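PDB 4CW4: beta-ketoacyl synthase from Pseudomonas aeruginosa, which catalyses the condensation of acetyl-CoA with malonyl-ACP to form the primer acetoacetyl-ACP, the initiating step of fatty acid synthesis. Local coordinates for residues Gly284-Phe289 / His477-Ala482; Ala364-Tyr369 / Ser483-Ile488. All coordinates share one frame; numbering follows the deposited sequence.

Contact 1 of 2, residues Gly284-Phe289 / His477-Ala482; sequences GACATF and HSLATA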
loop_
_atom_site.group_PDB
_atom_site.type_symbol
_atom_site.label_atom_id
_atom_site.label_comp_id
_atom_site.label_asym_id
_atom_site.label_seq_id
_atom_site.Cartn_x
_atom_site.Cartn_y
_atom_site.Cartn_z
ATOM N N GLY A 284 -5.058 -0.546 4.679
ATOM C CA GLY A 284 -6.425 -0.267 5.058
ATOM C C GLY A 284 -6.409 0.763 6.173
ATOM O O GLY A 284 -7.043 0.579 7.207
ATOM N N ALA A 285 -5.616 1.809 5.982
ATOM C CA ALA A 285 -5.474 2.849 6.986
ATOM C C ALA A 285 -5.112 2.238 8.354
ATOM O O ALA A 285 -4.222 1.386 8.436
ATOM C CB ALA A 285 -6.733 3.723 7.037
ATOM N N CYS A 286 -5.773 2.658 9.406
ATOM C CA CYS A 286 -5.315 2.244 10.700
ATOM C C CYS A 286 -5.781 0.806 11.096
ATOM O O CYS A 286 -5.485 0.349 12.210
ATOM C CB CYS A 286 -5.633 3.370 11.697
ATOM S SG CYS A 286 -4.476 4.827 11.531
ATOM N N ALA A 287 -6.408 0.079 10.146
ATOM C CA ALA A 287 -6.697 -1.362 10.264
ATOM C C ALA A 287 -5.751 -2.239 9.458
ATOM O O ALA A 287 -5.949 -3.436 9.333
ATOM C CB ALA A 287 -8.116 -1.634 9.870
ATOM N N THR A 288 -4.692 -1.637 8.929
ATOM C CA THR A 288 -3.800 -2.304 7.987
ATOM C C THR A 288 -3.272 -3.675 8.433
ATOM O O THR A 288 -3.267 -4.615 7.631
ATOM C CB THR A 288 -2.636 -1.346 7.618
ATOM O OG1 THR A 288 -3.112 -0.359 6.701
ATOM C CG2 THR A 288 -1.452 -2.065 6.999
ATOM N N PHE A 289 -2.817 -3.825 9.675
ATOM C CA PHE A 289 -2.243 -5.116 10.016
ATOM C C PHE A 289 -3.252 -6.244 9.845
ATOM O O PHE A 289 -2.892 -7.314 9.391
ATOM C CB PHE A 289 -1.634 -5.131 11.421
ATOM C CG PHE A 289 -1.350 -6.515 11.916
ATOM C CD1 PHE A 289 -0.225 -7.198 11.497
ATOM C CD2 PHE A 289 -2.230 -7.148 12.765
ATOM C CE1 PHE A 289 0.031 -8.458 11.935
ATOM C CE2 PHE A 289 -1.976 -8.430 13.205
ATOM C CZ PHE A 289 -0.847 -9.087 12.787
ATOM N N HIS A 477 -0.999 5.162 18.984
ATOM C CA HIS A 477 -1.552 4.662 17.741
ATOM C C HIS A 477 -0.464 4.600 16.678
ATOM O O HIS A 477 -0.056 5.623 16.137
ATOM C CB HIS A 477 -2.653 5.622 17.311
ATOM C CG HIS A 477 -3.512 5.103 16.213
ATOM N ND1 HIS A 477 -3.108 4.084 15.387
ATOM C CD2 HIS A 477 -4.760 5.447 15.812
ATOM C CE1 HIS A 477 -4.077 3.807 14.529
ATOM N NE2 HIS A 477 -5.090 4.621 14.763
ATOM N N SER A 478 0.013 3.395 16.387
ATOM C CA SER A 478 1.117 3.199 15.439
ATOM C C SER A 478 0.654 2.978 14.000
ATOM O O SER A 478 1.407 2.488 13.160
ATOM C CB SER A 478 2.004 2.037 15.886
ATOM O OG SER A 478 1.226 0.855 15.947
ATOM N N LEU A 479 -0.571 3.391 13.705
ATOM C CA LEU A 479 -1.038 3.519 12.324
ATOM C C LEU A 479 -1.115 2.120 11.695
ATOM O O LEU A 479 -1.913 1.310 12.158
ATOM C CB LEU A 479 -0.179 4.509 11.530
ATOM C CG LEU A 479 -0.065 5.930 12.103
ATOM C CD1 LEU A 479 0.631 6.850 11.120
ATOM C CD2 LEU A 479 -1.422 6.516 12.517
ATOM N N ALA A 480 -0.308 1.816 10.670
ATOM C CA ALA A 480 -0.373 0.470 10.082
ATOM C C ALA A 480 -0.236 -0.623 11.133
ATOM O O ALA A 480 -0.903 -1.647 11.065
ATOM C CB ALA A 480 0.693 0.246 9.002
ATOM N N THR A 481 0.628 -0.392 12.108
ATOM C CA THR A 481 1.005 -1.442 13.042
ATOM C C THR A 481 0.040 -1.537 14.220
ATOM O O THR A 481 0.190 -2.400 15.076
ATOM C CB THR A 481 2.440 -1.166 13.538
ATOM O OG1 THR A 481 3.247 -0.845 12.402
ATOM C CG2 THR A 481 3.045 -2.357 14.264
ATOM N N ALA A 482 -0.968 -0.672 14.244
ATOM C CA ALA A 482 -1.821 -0.570 15.423
ATOM C C ALA A 482 -2.435 -1.913 15.840
ATOM O O ALA A 482 -2.408 -2.289 17.003
ATOM C CB ALA A 482 -2.907 0.441 15.209
HETATM O O HOH W 1 -3.463 -1.696 12.192
#

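Contact 2 of 2, residues Ala364-Tyr369 / Ser483-Ile488; sequences AESSQY and SADQLI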
loop_
_atom_site.group_PDB
_atom_site.type_symbol
_atom_site.label_atom_id
_atom_site.label_comp_id
_atom_site.label_asym_id
_atom_site.label_seq_id
_atom_site.Cartn_x
_atom_site.Cartn_y
_atom_site.Cartn_z
ATOM N N ALA A 364 2.276 7.185 17.181
ATOM C CA ALA A 364 3.292 6.300 17.718
ATOM C C ALA A 364 4.035 5.563 16.610
ATOM O O ALA A 364 3.542 5.422 15.491
ATOM C CB ALA A 364 2.672 5.298 18.654
ATOM N N GLU A 365 5.210 5.061 16.964
ATOM C CA GLU A 365 5.983 4.189 16.081
ATOM C C GLU A 365 6.010 2.765 16.625
ATOM O O GLU A 365 6.119 2.535 17.828
ATOM C CB GLU A 365 7.416 4.706 15.952
ATOM C CG GLU A 365 8.202 4.761 17.254
ATOM C CD GLU A 365 9.581 5.400 17.133
ATOM O OE1 GLU A 365 9.956 5.900 16.040
ATOM O OE2 GLU A 365 10.289 5.423 18.153
ATOM N N SER A 366 5.937 1.797 15.719
ATOM C CA SER A 366 5.970 0.388 16.095
ATOM C C SER A 366 6.277 -0.455 14.897
ATOM O O SER A 366 5.825 -0.156 13.788
ATOM C CB SER A 366 4.616 -0.057 16.627
ATOM O OG SER A 366 4.672 -1.409 17.086
ATOM N N SER A 367 7.040 -1.518 15.110
ATOM C CA SER A 367 7.149 -2.577 14.112
ATOM C C SER A 367 6.955 -3.885 14.834
ATOM O O SER A 367 7.594 -4.145 15.848
ATOM C CB SER A 367 8.486 -2.576 13.372
ATOM O OG SER A 367 8.485 -3.596 12.379
ATOM N N GLN A 368 6.079 -4.723 14.288
ATOM C CA GLN A 368 5.649 -5.967 14.922
ATOM C C GLN A 368 5.463 -7.019 13.849
ATOM O O GLN A 368 4.944 -6.706 12.786
ATOM C CB GLN A 368 4.301 -5.765 15.613
ATOM C CG GLN A 368 4.244 -4.710 16.694
ATOM C CD GLN A 368 4.764 -5.195 18.016
ATOM O OE1 GLN A 368 5.729 -5.957 18.078
ATOM N NE2 GLN A 368 4.135 -4.750 19.092
ATOM N N TYR A 369 5.832 -8.256 14.166
ATOM C CA TYR A 369 5.616 -9.403 13.288
ATOM C C TYR A 369 5.109 -10.612 14.063
ATOM O O TYR A 369 5.522 -10.854 15.195
ATOM C CB TYR A 369 6.906 -9.775 12.521
ATOM C CG TYR A 369 7.221 -8.717 11.532
ATOM C CD1 TYR A 369 6.534 -8.660 10.333
ATOM C CD2 TYR A 369 8.143 -7.717 11.823
ATOM C CE1 TYR A 369 6.761 -7.644 9.441
ATOM C CE2 TYR A 369 8.373 -6.703 10.946
ATOM C CZ TYR A 369 7.685 -6.663 9.761
ATOM O OH TYR A 369 7.883 -5.639 8.853
ATOM N N SER A 483 -3.014 -2.640 14.896
ATOM C CA SER A 483 -3.677 -3.881 15.248
ATOM C C SER A 483 -2.709 -5.024 15.493
ATOM O O SER A 483 -3.104 -6.018 16.075
ATOM C CB SER A 483 -4.789 -4.241 14.256
ATOM O OG SER A 483 -4.339 -4.247 12.907
ATOM N N ALA A 484 -1.449 -4.874 15.110
ATOM C CA ALA A 484 -0.412 -5.805 15.542
ATOM C C ALA A 484 -0.054 -5.556 17.024
ATOM O O ALA A 484 0.127 -6.491 17.778
ATOM C CB ALA A 484 0.839 -5.701 14.667
ATOM N N ASP A 485 0.051 -4.299 17.436
ATOM C CA ASP A 485 0.221 -3.994 18.861
ATOM C C ASP A 485 -0.904 -4.656 19.678
ATOM O O ASP A 485 -0.682 -5.185 20.769
ATOM C CB ASP A 485 0.186 -2.477 19.130
ATOM C CG ASP A 485 1.387 -1.730 18.567
ATOM O OD1 ASP A 485 2.479 -2.324 18.402
ATOM O OD2 ASP A 485 1.229 -0.505 18.331
ATOM N N GLN A 486 -2.130 -4.587 19.156
ATOM C CA GLN A 486 -3.274 -5.240 19.806
ATOM C C GLN A 486 -3.105 -6.756 19.890
ATOM O O GLN A 486 -3.251 -7.352 20.962
ATOM C CB GLN A 486 -4.590 -4.895 19.089
ATOM C CG GLN A 486 -4.987 -3.427 19.129
ATOM C CD GLN A 486 -6.179 -3.150 18.209
ATOM O OE1 GLN A 486 -6.056 -3.137 16.987
ATOM N NE2 GLN A 486 -7.324 -2.950 18.787
ATOM N N LEU A 487 -2.835 -7.391 18.755
ATOM C CA LEU A 487 -2.693 -8.844 18.700
ATOM C C LEU A 487 -1.606 -9.319 19.653
ATOM O O LEU A 487 -1.804 -10.254 20.411
ATOM C CB LEU A 487 -2.392 -9.307 17.260
ATOM C CG LEU A 487 -2.119 -10.825 17.127
ATOM C CD1 LEU A 487 -3.236 -11.626 17.728
ATOM C CD2 LEU A 487 -1.893 -11.257 15.661
ATOM N N ILE A 488 -0.473 -8.650 19.658
ATOM C CA ILE A 488 0.622 -9.142 20.468
ATOM C C ILE A 488 0.306 -8.983 21.952
ATOM O O ILE A 488 0.607 -9.879 22.749
ATOM C CB ILE A 488 1.940 -8.505 20.028
ATOM C CG1 ILE A 488 2.404 -9.195 18.738
ATOM C CG2 ILE A 488 2.998 -8.623 21.117
ATOM C CD1 ILE A 488 3.594 -8.584 18.123
#

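Contact 1 of 2, residues Gly284-Phe289 / His477-Ala482
Cys-286 has the largest share of this interface, and its thiol meets the ring of His-477 at a slant. Cys-286 SG, beside the backbone N and anti to the carbonyl carbon, lies 3.2 Å from His-477 CE1 and, from the ring centroid, 50° off the normal. Leu-479 CD2 flanks Cys-286 SG at 3.6 Å and leans over the rim of one face of the imidazole. The ring is steadied by Leu-479 N, which donates to His-477 ND1 over 3.1 Å, consistent with a proton on the NE2 side. With the nearby His-439, Cys-286 and His-477 form the probable Cys-His-His active site of the KAS I/II condensing enzymes in the thiolase fold, the cysteine set in the tight turn that leads into helix 288-301. Ala-480 meets the start of that helix: its methyl CB packs on Thr-288 CG2 at 3.7 Å, while its carbonyl O receives a weak, bent bond from Phe-289 N (3.2 Å). A water 2.9 Å from Cys-286 O and 2.8 Å from Ala-480 O bridges the two turns. Thr-288 OG1 turns back to donate to Ala-285 O in the carbonyl plane over 2.7 Å, leaving CG2 to face Ala-480.

Contact 2 of 2, residues Ala364-Tyr369 / Ser483-Ile488
A buried carboxylate, that of Asp-485 in the first turns of helix 482-496, gathers the polar side chains that strand 366-374 turns toward it. Within the two segments its OD1 takes two bonds. Ser-366, its hydroxyl anti to the backbone N (chi1 -176°), donates through OG to Asp-485 OD1 at 2.7 Å and takes the syn lone pair. Gln-368 NE2 supplies the second bond to Asp-485 OD1, 3.0 Å long with an N-H...O angle of 152°, and uses the anti lone pair. The Gln-368 chain is bent at chi2 and crosses the aspartate side chain at about a right angle, yet the acceptor stays close to the amide plane. Asn-19 ND2 of strand 10-19 is a third donor to OD1, Ser-478 OG bonds to OD2, and Gln-368 OE1 is bonded to Ser-24 OG, so both oxygens of the buried acid and both ends of the amide are satisfied; the cluster of donors would be expected to favour the ionised form of the acid. Van der Waals contact fills in beside these bonds: Ala-484 CB meets Gln-368 CB at 3.6 Å, and Ile-488 lays its CD1 against the amide, 3.4 Å from Gln-368 OE1. In the thiolase fold such a helix lies between two sheets, and the short helical and strand segments here cross at 54°, with axes 8.2 Å apart. Gln-486, pointing away from this strand, reaches with NE2 to the carbonyl of Asn-536 in strand 532-539, while Phe-289 of helix 288-301 packs against Ala-484 and Leu-487. On the reverse of strand 366-374, which runs antiparallel to strands 10-19 and 307-314, Tyr-369 OH bonds to Ser-195 OG and Ser-226 OG, and the tyrosine ring lies against helix 190-204.

From the N terminus the chain passes first through 284-289, at the entry to helix 288-301, and then through 364-369, leading into strand 366-374. It returns more than a hundred residues later with 477-482, which closes contact 1 over 187 intervening residues, and runs straight on into 483-488, which closes contact 2 over 113. The two closures therefore cross, and their centres lie 8 Å apart. Together they fasten one loop-to-helix passage to both the turn bearing the probable nucleophile and strand 366-374. Direct bridges join them: His-477 O lies 3.0 Å from Ala-364 N, a probable hydrogen bond, and Phe-289 CB packs on Ser-483 OG.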